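Local coordinates for protein arylsulfatase (PDB 7AJ0) that probably hydrolyses sulfate esters of the polysaccharide fucoidan in an exo-acting manner, as a calcium-binding sulfatase that assembles into a hexamer, at residues A[116-122]-A[424-428]; A[99-103]-A[345-349]; A[111-117]-A[398-402]; A[132-136]-A[160-166]. The contacts are given in a common frame with arbitrary orientation. Residue numbers count along the deposited sequence, not the author numbering.

Contact 1 of 4, residues A[116-122]-A[424-428]; sequences VRSGLVR and WSRED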
# COMPACT_ATOMS: atom_id res chain seq x y z
N VAL A 116 -7.38 -19.66 26.92
CA VAL A 116 -7.60 -20.78 26.02
C VAL A 116 -7.74 -22.08 26.80
O VAL A 116 -8.41 -23.02 26.35
CB VAL A 116 -6.47 -20.86 24.98
CG1 VAL A 116 -5.15 -21.25 25.63
CG2 VAL A 116 -6.84 -21.84 23.87
N ARG A 117 -7.13 -22.16 27.98
CA ARG A 117 -7.28 -23.36 28.80
C ARG A 117 -8.66 -23.43 29.43
O ARG A 117 -9.26 -24.51 29.52
CB ARG A 117 -6.21 -23.39 29.90
CG ARG A 117 -4.78 -23.25 29.41
CD ARG A 117 -3.80 -23.57 30.53
NE ARG A 117 -2.43 -23.21 30.21
CZ ARG A 117 -1.57 -24.00 29.57
NH1 ARG A 117 -1.94 -25.21 29.17
NH2 ARG A 117 -0.34 -23.58 29.32
N SER A 118 -9.19 -22.29 29.87
CA SER A 118 -10.45 -22.26 30.61
C SER A 118 -11.67 -22.19 29.71
O SER A 118 -12.75 -22.63 30.12
CB SER A 118 -10.46 -21.06 31.57
OG SER A 118 -10.43 -19.84 30.85
N GLY A 119 -11.52 -21.66 28.50
CA GLY A 119 -12.66 -21.38 27.65
C GLY A 119 -13.19 -19.97 27.77
O GLY A 119 -14.15 -19.62 27.07
N LEU A 120 -12.60 -19.15 28.63
CA LEU A 120 -13.06 -17.78 28.87
C LEU A 120 -12.42 -16.80 27.90
O LEU A 120 -11.80 -15.80 28.29
CB LEU A 120 -12.76 -17.39 30.32
CG LEU A 120 -13.39 -18.31 31.37
CD1 LEU A 120 -12.86 -18.00 32.77
CD2 LEU A 120 -14.91 -18.18 31.34
N VAL A 121 -12.55 -17.09 26.60
CA VAL A 121 -12.08 -16.17 25.57
C VAL A 121 -13.17 -15.20 25.12
O VAL A 121 -12.86 -14.20 24.46
CB VAL A 121 -11.56 -16.94 24.33
CG1 VAL A 121 -10.39 -17.83 24.72
CG2 VAL A 121 -12.68 -17.77 23.69
N ARG A 122 -14.43 -15.46 25.47
CA ARG A 122 -15.55 -14.60 25.15
C ARG A 122 -16.49 -14.55 26.34
O ARG A 122 -16.59 -15.53 27.09
CB ARG A 122 -16.32 -15.10 23.92
CG ARG A 122 -15.57 -14.97 22.61
CD ARG A 122 -16.30 -15.66 21.47
NE ARG A 122 -15.61 -15.50 20.20
CZ ARG A 122 -15.63 -14.38 19.48
NH1 ARG A 122 -16.30 -13.33 19.91
NH2 ARG A 122 -14.96 -14.32 18.33
N TRP A 424 -1.74 -15.13 23.01
CA TRP A 424 -2.80 -15.83 22.30
C TRP A 424 -3.87 -14.84 21.86
O TRP A 424 -4.18 -13.88 22.57
CB TRP A 424 -3.46 -16.90 23.18
CG TRP A 424 -2.61 -18.08 23.46
CD1 TRP A 424 -1.55 -18.15 24.31
CD2 TRP A 424 -2.75 -19.40 22.90
NE1 TRP A 424 -1.02 -19.41 24.32
CE2 TRP A 424 -1.74 -20.20 23.46
CE3 TRP A 424 -3.64 -19.97 21.98
CZ2 TRP A 424 -1.58 -21.54 23.12
CZ3 TRP A 424 -3.48 -21.30 21.65
CH2 TRP A 424 -2.47 -22.08 22.22
N SER A 425 -4.43 -15.09 20.68
CA SER A 425 -5.64 -14.43 20.21
C SER A 425 -6.75 -15.48 20.32
O SER A 425 -6.96 -16.28 19.41
CB SER A 425 -5.49 -13.90 18.79
OG SER A 425 -6.69 -13.28 18.36
N ARG A 426 -7.44 -15.48 21.46
CA ARG A 426 -8.43 -16.51 21.76
C ARG A 426 -7.80 -17.89 21.61
O ARG A 426 -6.92 -18.26 22.40
CB ARG A 426 -9.66 -16.34 20.87
CG ARG A 426 -10.33 -14.98 21.08
CD ARG A 426 -11.83 -15.02 20.86
NE ARG A 426 -12.48 -13.87 21.50
CZ ARG A 426 -12.58 -12.66 20.96
NH1 ARG A 426 -13.19 -11.69 21.62
NH2 ARG A 426 -12.09 -12.43 19.75
N GLU A 427 -8.23 -18.67 20.62
CA GLU A 427 -7.71 -20.02 20.43
C GLU A 427 -6.51 -20.06 19.48
O GLU A 427 -6.08 -21.16 19.10
CB GLU A 427 -8.81 -20.94 19.90
CG GLU A 427 -9.82 -21.38 20.95
CD GLU A 427 -11.18 -20.73 20.78
OE1 GLU A 427 -11.34 -19.87 19.88
OE2 GLU A 427 -12.10 -21.07 21.55
N ASP A 428 -5.95 -18.91 19.11
CA ASP A 428 -4.81 -18.84 18.21
C ASP A 428 -3.57 -18.43 18.98
O ASP A 428 -3.56 -17.37 19.62
CB ASP A 428 -5.07 -17.86 17.07
CG ASP A 428 -6.11 -18.36 16.09
OD1 ASP A 428 -5.95 -19.48 15.56
OD2 ASP A 428 -7.10 -17.63 15.85
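Val116 sets its CG1 over the face of the Trp424 indole, 4.0 Å from the centroid of the six-membered ring and 8° off the ring normal. This is a CH-pi contact. It joins the short helix 115-118 of the sulfatase domain to the tip of a beta hairpin with a two-residue loop, Arg426 and Glu427, between strands 420-425 and 428-434. These strands belong to the small four-stranded antiparallel sheet near the C-terminus. The turn from Ser425 to Asp428 is type II', closed by Ser425 N to Asp428 O at 2.7 Å and Asp428 N to Ser425 O at 2.8 Å. Val116 also packs on this turn, with CB 3.7 Å from Arg426 O and CG2 4.0 Å from Glu427 CA. The indole NE1 of Trp424 bonds to His499 of helix 489-505.

After the helix, Gly119 adopts positive phi. The OG of Ser118 accepts Leu120 N at 3.2 Å, an ST turn. The chain then comes back to the hairpin at Val121, whose CB lies 4.0 Å from Arg426 CD. Arg426 NE donates to Val121 O at 3.0 Å, and Arg426 NH2 reaches Thr463 O of a neighbouring subunit in a weak hydrogen bond. The guanidinium groups of Arg122 and Arg426 stack flat despite their like charge. Their planes differ by 7°, their centres are 3.8 Å apart, and Arg122 NH2 lies 3.7 Å from Arg426 NH2.

Contact 2 of 4, residues A[99-103]-A[345-349]; sequences QPTCT and KGTTW. With CA (calcium ion), chain G.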
# COMPACT_ATOMS: atom_id res chain seq x y z
N GLN A 99 -3.59 -9.89 28.23
CA GLN A 99 -4.17 -10.48 27.03
C GLN A 99 -4.65 -9.37 26.10
O GLN A 99 -4.74 -8.21 26.49
CB GLN A 99 -5.30 -11.43 27.40
CG GLN A 99 -4.89 -12.48 28.42
CD GLN A 99 -3.75 -13.34 27.94
OE1 GLN A 99 -3.86 -14.03 26.92
NE2 GLN A 99 -2.63 -13.31 28.66
N PRO A 100 -4.96 -9.70 24.84
CA PRO A 100 -5.31 -8.64 23.89
C PRO A 100 -6.71 -8.06 24.04
O PRO A 100 -6.99 -7.02 23.43
CB PRO A 100 -5.16 -9.33 22.52
CG PRO A 100 -4.37 -10.57 22.78
CD PRO A 100 -4.75 -10.99 24.17
N THR A 101 -7.60 -8.68 24.82
CA THR A 101 -8.98 -8.21 24.92
C THR A 101 -9.48 -8.35 26.35
O THR A 101 -8.86 -9.01 27.19
CB THR A 101 -9.90 -8.97 23.95
OG1 THR A 101 -9.71 -10.38 24.11
CG2 THR A 101 -9.59 -8.58 22.51
N CYS A 102 -10.64 -7.74 26.61
CA CYS A 102 -11.12 -7.54 27.98
C CYS A 102 -11.36 -8.87 28.69
O CYS A 102 -10.75 -9.16 29.73
CB CYS A 102 -12.41 -6.71 27.97
SG CYS A 102 -12.29 -5.08 27.22
N THR A 103 -12.28 -9.68 28.16
CA THR A 103 -12.67 -10.91 28.85
C THR A 103 -11.47 -11.83 29.05
O THR A 103 -11.36 -12.49 30.09
CB THR A 103 -13.76 -11.63 28.05
OG1 THR A 103 -14.90 -10.78 27.93
CG2 THR A 103 -14.15 -12.93 28.73
N LYS A 345 -5.49 -2.68 21.28
CA LYS A 345 -6.43 -3.71 21.72
C LYS A 345 -6.89 -4.55 20.53
O LYS A 345 -7.15 -4.03 19.44
CB LYS A 345 -7.63 -3.05 22.40
CG LYS A 345 -8.64 -4.02 23.00
CD LYS A 345 -9.87 -3.25 23.45
CE LYS A 345 -10.82 -4.11 24.25
NZ LYS A 345 -12.02 -3.33 24.67
N GLY A 346 -6.98 -5.86 20.75
CA GLY A 346 -7.41 -6.77 19.72
C GLY A 346 -6.30 -7.35 18.87
O GLY A 346 -6.60 -8.04 17.89
N THR A 347 -5.04 -7.08 19.21
CA THR A 347 -3.92 -7.63 18.47
C THR A 347 -2.83 -8.00 19.47
O THR A 347 -2.78 -7.49 20.59
CB THR A 347 -3.35 -6.65 17.44
OG1 THR A 347 -2.72 -5.55 18.11
CG2 THR A 347 -4.46 -6.12 16.55
N THR A 348 -1.94 -8.90 19.05
CA THR A 348 -0.77 -9.26 19.84
C THR A 348 0.47 -8.48 19.44
O THR A 348 1.59 -8.93 19.71
CB THR A 348 -0.52 -10.77 19.75
OG1 THR A 348 -0.59 -11.19 18.38
CG2 THR A 348 -1.54 -11.53 20.58
N TRP A 349 0.30 -7.33 18.79
CA TRP A 349 1.36 -6.34 18.79
C TRP A 349 1.58 -5.86 20.22
O TRP A 349 0.73 -6.02 21.10
CB TRP A 349 1.02 -5.16 17.89
CG TRP A 349 0.96 -5.50 16.43
CD1 TRP A 349 -0.13 -5.42 15.62
CD2 TRP A 349 2.04 -5.97 15.60
NE1 TRP A 349 0.20 -5.80 14.34
CE2 TRP A 349 1.52 -6.14 14.30
CE3 TRP A 349 3.39 -6.25 15.84
CZ2 TRP A 349 2.31 -6.60 13.25
CZ3 TRP A 349 4.16 -6.70 14.79
CH2 TRP A 349 3.62 -6.87 13.51
CA CA G . -10.41 -3.86 28.44
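Metal binding comes first. Cys102 SG coordinates the calcium ion at 2.5 Å, and Asp60, Asp61, Asp325 and Asn326 complete the site. Cys102 opens a Cys-Thr-Ser-Ser-Arg sequence that closely resembles the sulfatase signature, whose cysteine becomes formylglycine in active cysteine-type enzymes. In this model it is an unmodified cysteine.

The charged neighbour is Lys345. Its side chain is fully extended, with all four chi angles t, and its NZ ends 3.1 Å from Cys102 SG and 4.1 Å from the calcium ion. Its salt bridge is to Asp61, so lysine and metal share that carboxylate.

One backbone hydrogen bond crosses the contact: Gly346 N to Pro100 O, 2.9 Å. Here the two segments come closest, with the CA atoms of Pro100 and Gly346 5.0 Å apart. The positive phi of Gly346 suits a residue without a side chain.

Van der Waals packing does the rest. Pro100 CG meets Thr348 CG2 at 3.7 Å, and Thr101 CG2 meets Gly346 CA at 4.0 Å. Thr463 of a neighbouring subunit packs on Thr101 and is hydrogen-bonded to Gly346 O.

Residues 99-103 lead from strand 91-97 into helix 102-111, while 345-349 end just before helix 350-353 and the antiparallel strand partner 354-360.

Contact 3 of 4, residues A[111-117]-A[398-402]; sequences TGRLPVR and MYFDG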
# COMPACT_ATOMS: atom_id res chain seq x y z
N THR A 111 -7.96 -16.36 37.34
CA THR A 111 -7.82 -17.81 37.29
C THR A 111 -6.38 -18.29 37.23
O THR A 111 -6.16 -19.50 37.33
CB THR A 111 -8.58 -18.39 36.09
OG1 THR A 111 -7.95 -17.97 34.87
CG2 THR A 111 -10.03 -17.94 36.09
N GLY A 112 -5.40 -17.41 37.08
CA GLY A 112 -4.03 -17.84 36.91
C GLY A 112 -3.78 -18.62 35.64
O GLY A 112 -2.76 -19.30 35.53
N ARG A 113 -4.68 -18.51 34.66
CA ARG A 113 -4.67 -19.41 33.52
C ARG A 113 -4.97 -18.65 32.24
O ARG A 113 -5.92 -17.86 32.19
CB ARG A 113 -5.70 -20.53 33.72
CG ARG A 113 -5.17 -21.71 34.50
CD ARG A 113 -6.25 -22.46 35.25
NE ARG A 113 -7.32 -22.96 34.38
CZ ARG A 113 -7.21 -24.02 33.59
NH1 ARG A 113 -6.07 -24.70 33.53
NH2 ARG A 113 -8.24 -24.41 32.86
N LEU A 114 -4.15 -18.88 31.22
CA LEU A 114 -4.46 -18.37 29.90
C LEU A 114 -5.88 -18.78 29.52
O LEU A 114 -6.28 -19.92 29.76
CB LEU A 114 -3.46 -18.91 28.88
CG LEU A 114 -2.05 -18.33 28.98
CD1 LEU A 114 -1.07 -19.14 28.16
CD2 LEU A 114 -2.04 -16.87 28.54
N PRO A 115 -6.68 -17.87 28.96
CA PRO A 115 -8.11 -18.18 28.75
C PRO A 115 -8.36 -19.30 27.76
O PRO A 115 -9.47 -19.85 27.74
CB PRO A 115 -8.70 -16.85 28.27
CG PRO A 115 -7.54 -16.04 27.80
CD PRO A 115 -6.35 -16.48 28.60
N VAL A 116 -7.38 -19.66 26.92
CA VAL A 116 -7.60 -20.78 26.02
C VAL A 116 -7.74 -22.08 26.80
O VAL A 116 -8.41 -23.02 26.35
CB VAL A 116 -6.47 -20.86 24.98
CG1 VAL A 116 -5.15 -21.25 25.63
CG2 VAL A 116 -6.84 -21.84 23.87
N ARG A 117 -7.13 -22.16 27.98
CA ARG A 117 -7.28 -23.36 28.80
C ARG A 117 -8.66 -23.43 29.43
O ARG A 117 -9.26 -24.51 29.52
CB ARG A 117 -6.21 -23.39 29.90
CG ARG A 117 -4.78 -23.25 29.41
CD ARG A 117 -3.80 -23.57 30.53
NE ARG A 117 -2.43 -23.21 30.21
CZ ARG A 117 -1.57 -24.00 29.57
NH1 ARG A 117 -1.94 -25.21 29.17
NH2 ARG A 117 -0.34 -23.58 29.32
N MET A 398 -5.27 -29.27 36.39
CA MET A 398 -5.31 -28.05 35.59
C MET A 398 -3.94 -27.40 35.57
O MET A 398 -3.28 -27.30 36.61
CB MET A 398 -6.35 -27.07 36.15
CG MET A 398 -7.79 -27.53 35.98
SD MET A 398 -8.96 -26.67 37.06
CE MET A 398 -8.58 -24.96 36.70
N TYR A 399 -3.51 -26.98 34.39
CA TYR A 399 -2.24 -26.28 34.24
C TYR A 399 -2.43 -24.80 34.55
O TYR A 399 -3.38 -24.18 34.08
CB TYR A 399 -1.69 -26.46 32.83
CG TYR A 399 -0.23 -26.08 32.67
CD1 TYR A 399 0.77 -27.02 32.86
CD2 TYR A 399 0.14 -24.79 32.33
CE1 TYR A 399 2.10 -26.69 32.72
CE2 TYR A 399 1.47 -24.45 32.18
CZ TYR A 399 2.44 -25.41 32.38
OH TYR A 399 3.77 -25.08 32.23
N PHE A 400 -1.51 -24.24 35.34
CA PHE A 400 -1.57 -22.84 35.74
C PHE A 400 -0.39 -22.09 35.14
O PHE A 400 0.77 -22.48 35.34
CB PHE A 400 -1.60 -22.72 37.26
CG PHE A 400 -2.93 -23.05 37.86
CD1 PHE A 400 -3.89 -22.07 38.03
CD2 PHE A 400 -3.23 -24.35 38.24
CE1 PHE A 400 -5.12 -22.37 38.57
CE2 PHE A 400 -4.46 -24.65 38.78
CZ PHE A 400 -5.40 -23.66 38.95
N ASP A 401 -0.69 -21.03 34.40
CA ASP A 401 0.33 -20.25 33.71
C ASP A 401 0.97 -19.18 34.59
O ASP A 401 2.07 -18.71 34.27
CB ASP A 401 -0.28 -19.59 32.48
CG ASP A 401 -0.87 -20.60 31.51
OD1 ASP A 401 -0.09 -21.31 30.85
OD2 ASP A 401 -2.11 -20.70 31.43
N GLY A 402 0.31 -18.80 35.68
CA GLY A 402 0.85 -17.75 36.52
C GLY A 402 2.06 -18.21 37.31
O GLY A 402 2.20 -19.39 37.65
O HOH W 1 -5.39 -27.19 31.95
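The carboxylate of Asp401 takes three donors from residues 111-117. Its OD2 accepts Leu114 N at 2.7 Å and Arg117 NE at 2.8 Å, and its OD1 accepts Arg117 NH2 at 2.7 Å. The last two make a two-pronged salt bridge. The remaining guanidinium nitrogen of Arg117, NH1, bonds to Thr502 of helix 489-505.

Gly112 O accepts Gly402 N at 3.1 Å and, weakly, Asp401 N at 2.9 Å. Gly112 leaves helix 102-111 with positive phi, and a CB on it would sit tight against Phe400 CD1. Thr111, Gly112 and Arg113 form the Thr-Gly-Arg end of the sulfatase signature that starts at the metal-binding cysteine. The loop 398-402, between helices 377-387 and 406-409, thus closes on the exit of the signature helix.

Arg113 NH1 donates to Tyr399 O at 2.8 Å and to a water at 3.0 Å. That water also accepts Tyr399 N, at 3.1 Å. Arg113 NE is paired with Glu138 in a salt bridge. Met398 CE covers one face of this guanidinium, 3.3 Å from NE, while Arg113 CD lies over the Phe400 ring, 3.9 Å from its centroid. The hydroxyl of Tyr399 is bonded to Glu25.

Contact 4 of 4, residues A[132-136]-A[160-166]; sequences QNPWE and VGEAEGM
Residues 132-136 form an N-capped helix start, and 160-166 form a loop that ends in a type II beta turn. The loop follows a Gly-Lys-Trp-His sequence matching a second signature of the sulfatase family, and lies between strands 151-155 and 175-177. In the first segment, Asn133 is the N-cap. Its chi1 is t, and its OD1 accepts Trp135 N at 3.0 Å. Pro134 and Trp135 then take helical angles, and Glu136 N bonds to Asn133 O at 3.1 Å. Trp135 has chi1 -91° (between wells), chi2 110°. The closest CA pair across the contact is Trp135 and Met166, 6.2 Å apart.

Val160 comes first in the loop. Its O accepts Trp135 NE1 at 3.1 Å, near the indole plane, and its CG1 packs 3.8 Å from Trp135 CZ2. The indole also rests on Thr110 and Thr111 of helix 102-111. Gly161, at phi 113° and psi 134°, could not carry a CB, because Met166 CE occupies that place. Glu162 and Ala163 lead on, and their carbonyls bond to Arg225. The type II turn runs from Ala163 to Met166, with phi/psi of -55/128° at Glu164 and 77/28° at Gly165. Gly165 O accepts Asn133 ND2 at 2.8 Å, so the capping amide also holds the turn. Met166 has chi1 m, chi2 t and chi3 p. Its CB lies 4.1 Å from Trp135 CD1, and its CG 3.3 Å from Asn133 OD1.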
# COMPACT_ATOMS: atom_id res chain seq x y z
N GLN A 132 -20.75 -26.99 30.11
CA GLN A 132 -20.68 -26.75 31.54
C GLN A 132 -20.24 -25.32 31.78
O GLN A 132 -19.54 -24.72 30.95
CB GLN A 132 -19.72 -27.73 32.24
CG GLN A 132 -19.75 -27.64 33.76
CD GLN A 132 -18.77 -28.59 34.43
OE1 GLN A 132 -17.82 -29.06 33.81
NE2 GLN A 132 -19.00 -28.88 35.71
N ASN A 133 -20.66 -24.77 32.91
CA ASN A 133 -20.22 -23.43 33.30
C ASN A 133 -18.72 -23.45 33.56
O ASN A 133 -18.29 -24.09 34.53
CB ASN A 133 -20.98 -22.97 34.54
CG ASN A 133 -20.45 -21.67 35.11
OD1 ASN A 133 -19.70 -20.95 34.45
ND2 ASN A 133 -20.84 -21.36 36.34
N PRO A 134 -17.90 -22.78 32.75
CA PRO A 134 -16.45 -22.85 32.97
C PRO A 134 -16.04 -22.46 34.38
O PRO A 134 -15.00 -22.92 34.87
CB PRO A 134 -15.89 -21.86 31.94
CG PRO A 134 -16.96 -21.73 30.90
CD PRO A 134 -18.26 -21.89 31.63
N TRP A 135 -16.83 -21.62 35.05
CA TRP A 135 -16.43 -21.10 36.35
C TRP A 135 -16.57 -22.12 37.48
O TRP A 135 -15.95 -21.94 38.53
CB TRP A 135 -17.23 -19.85 36.68
CG TRP A 135 -16.55 -18.61 36.22
CD1 TRP A 135 -16.93 -17.79 35.20
CD2 TRP A 135 -15.34 -18.06 36.74
NE1 TRP A 135 -16.04 -16.76 35.07
CE2 TRP A 135 -15.05 -16.90 36.01
CE3 TRP A 135 -14.47 -18.44 37.77
CZ2 TRP A 135 -13.93 -16.11 36.26
CZ3 TRP A 135 -13.36 -17.66 38.02
CH2 TRP A 135 -13.10 -16.51 37.27
N GLU A 136 -17.37 -23.17 37.29
CA GLU A 136 -17.38 -24.25 38.28
C GLU A 136 -15.99 -24.87 38.40
O GLU A 136 -15.51 -25.12 39.51
CB GLU A 136 -18.41 -25.31 37.89
CG GLU A 136 -19.85 -24.82 37.92
CD GLU A 136 -20.85 -25.92 37.61
OE1 GLU A 136 -22.04 -25.60 37.40
OE2 GLU A 136 -20.45 -27.10 37.58
N VAL A 160 -16.57 -11.25 32.50
CA VAL A 160 -16.09 -12.62 32.38
C VAL A 160 -17.28 -13.56 32.53
O VAL A 160 -17.17 -14.65 33.10
CB VAL A 160 -15.02 -12.95 33.44
CG1 VAL A 160 -14.25 -14.21 33.04
CG2 VAL A 160 -14.07 -11.77 33.63
N GLY A 161 -18.44 -13.14 32.03
CA GLY A 161 -19.62 -13.97 32.07
C GLY A 161 -20.72 -13.46 32.98
O GLY A 161 -20.45 -13.06 34.12
N GLU A 162 -21.96 -13.47 32.49
CA GLU A 162 -23.10 -12.97 33.25
C GLU A 162 -24.22 -13.99 33.39
O GLU A 162 -25.26 -13.65 33.96
CB GLU A 162 -23.65 -11.70 32.59
CG GLU A 162 -24.15 -11.90 31.17
CD GLU A 162 -24.46 -10.59 30.47
OE1 GLU A 162 -23.79 -9.58 30.76
OE2 GLU A 162 -25.39 -10.58 29.63
N ALA A 163 -24.04 -15.22 32.90
CA ALA A 163 -25.07 -16.23 33.05
C ALA A 163 -25.06 -16.77 34.48
O ALA A 163 -24.22 -16.40 35.31
CB ALA A 163 -24.87 -17.36 32.04
N GLU A 164 -26.00 -17.66 34.78
CA GLU A 164 -26.16 -18.18 36.13
C GLU A 164 -24.86 -18.79 36.64
O GLU A 164 -24.25 -19.62 35.98
CB GLU A 164 -27.28 -19.23 36.14
CG GLU A 164 -27.60 -19.79 37.51
CD GLU A 164 -28.77 -20.76 37.49
OE1 GLU A 164 -29.60 -20.66 36.56
OE2 GLU A 164 -28.85 -21.63 38.39
N GLY A 165 -24.45 -18.35 37.82
CA GLY A 165 -23.26 -18.89 38.45
C GLY A 165 -21.95 -18.40 37.89
O GLY A 165 -20.95 -19.11 37.97
N MET A 166 -21.92 -17.18 37.34
CA MET A 166 -20.71 -16.66 36.72
C MET A 166 -20.31 -15.28 37.21
O MET A 166 -19.27 -14.77 36.78
CB MET A 166 -20.88 -16.61 35.19
CG MET A 166 -21.08 -17.98 34.56
SD MET A 166 -21.40 -17.93 32.79
CE MET A 166 -19.81 -17.36 32.18

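Overall arrangement
The first segments follow one another in the chain, from 99-103 through 111-117 and 116-122 to 132-136. Then come 160-166, 345-349, 398-402 and 424-428. Contacts 1, 2 and 3 therefore cross along the chain, with contact 4 nested inside all three. Contacts 1 and 3 share Val116 and Arg117 of helix 115-118, and their centres are about 10 Å apart. Contact 2, at the calcium, lies about 11 Å from contact 1 and about 22 Å from contact 4, centre to centre. Helix 102-111 runs from the metal site to contact 3, and Trp135 of contact 4 packs on its end. Contacts 1 and 3 thus join the signature's end and helix 115-118 to 398-402 and 424-428.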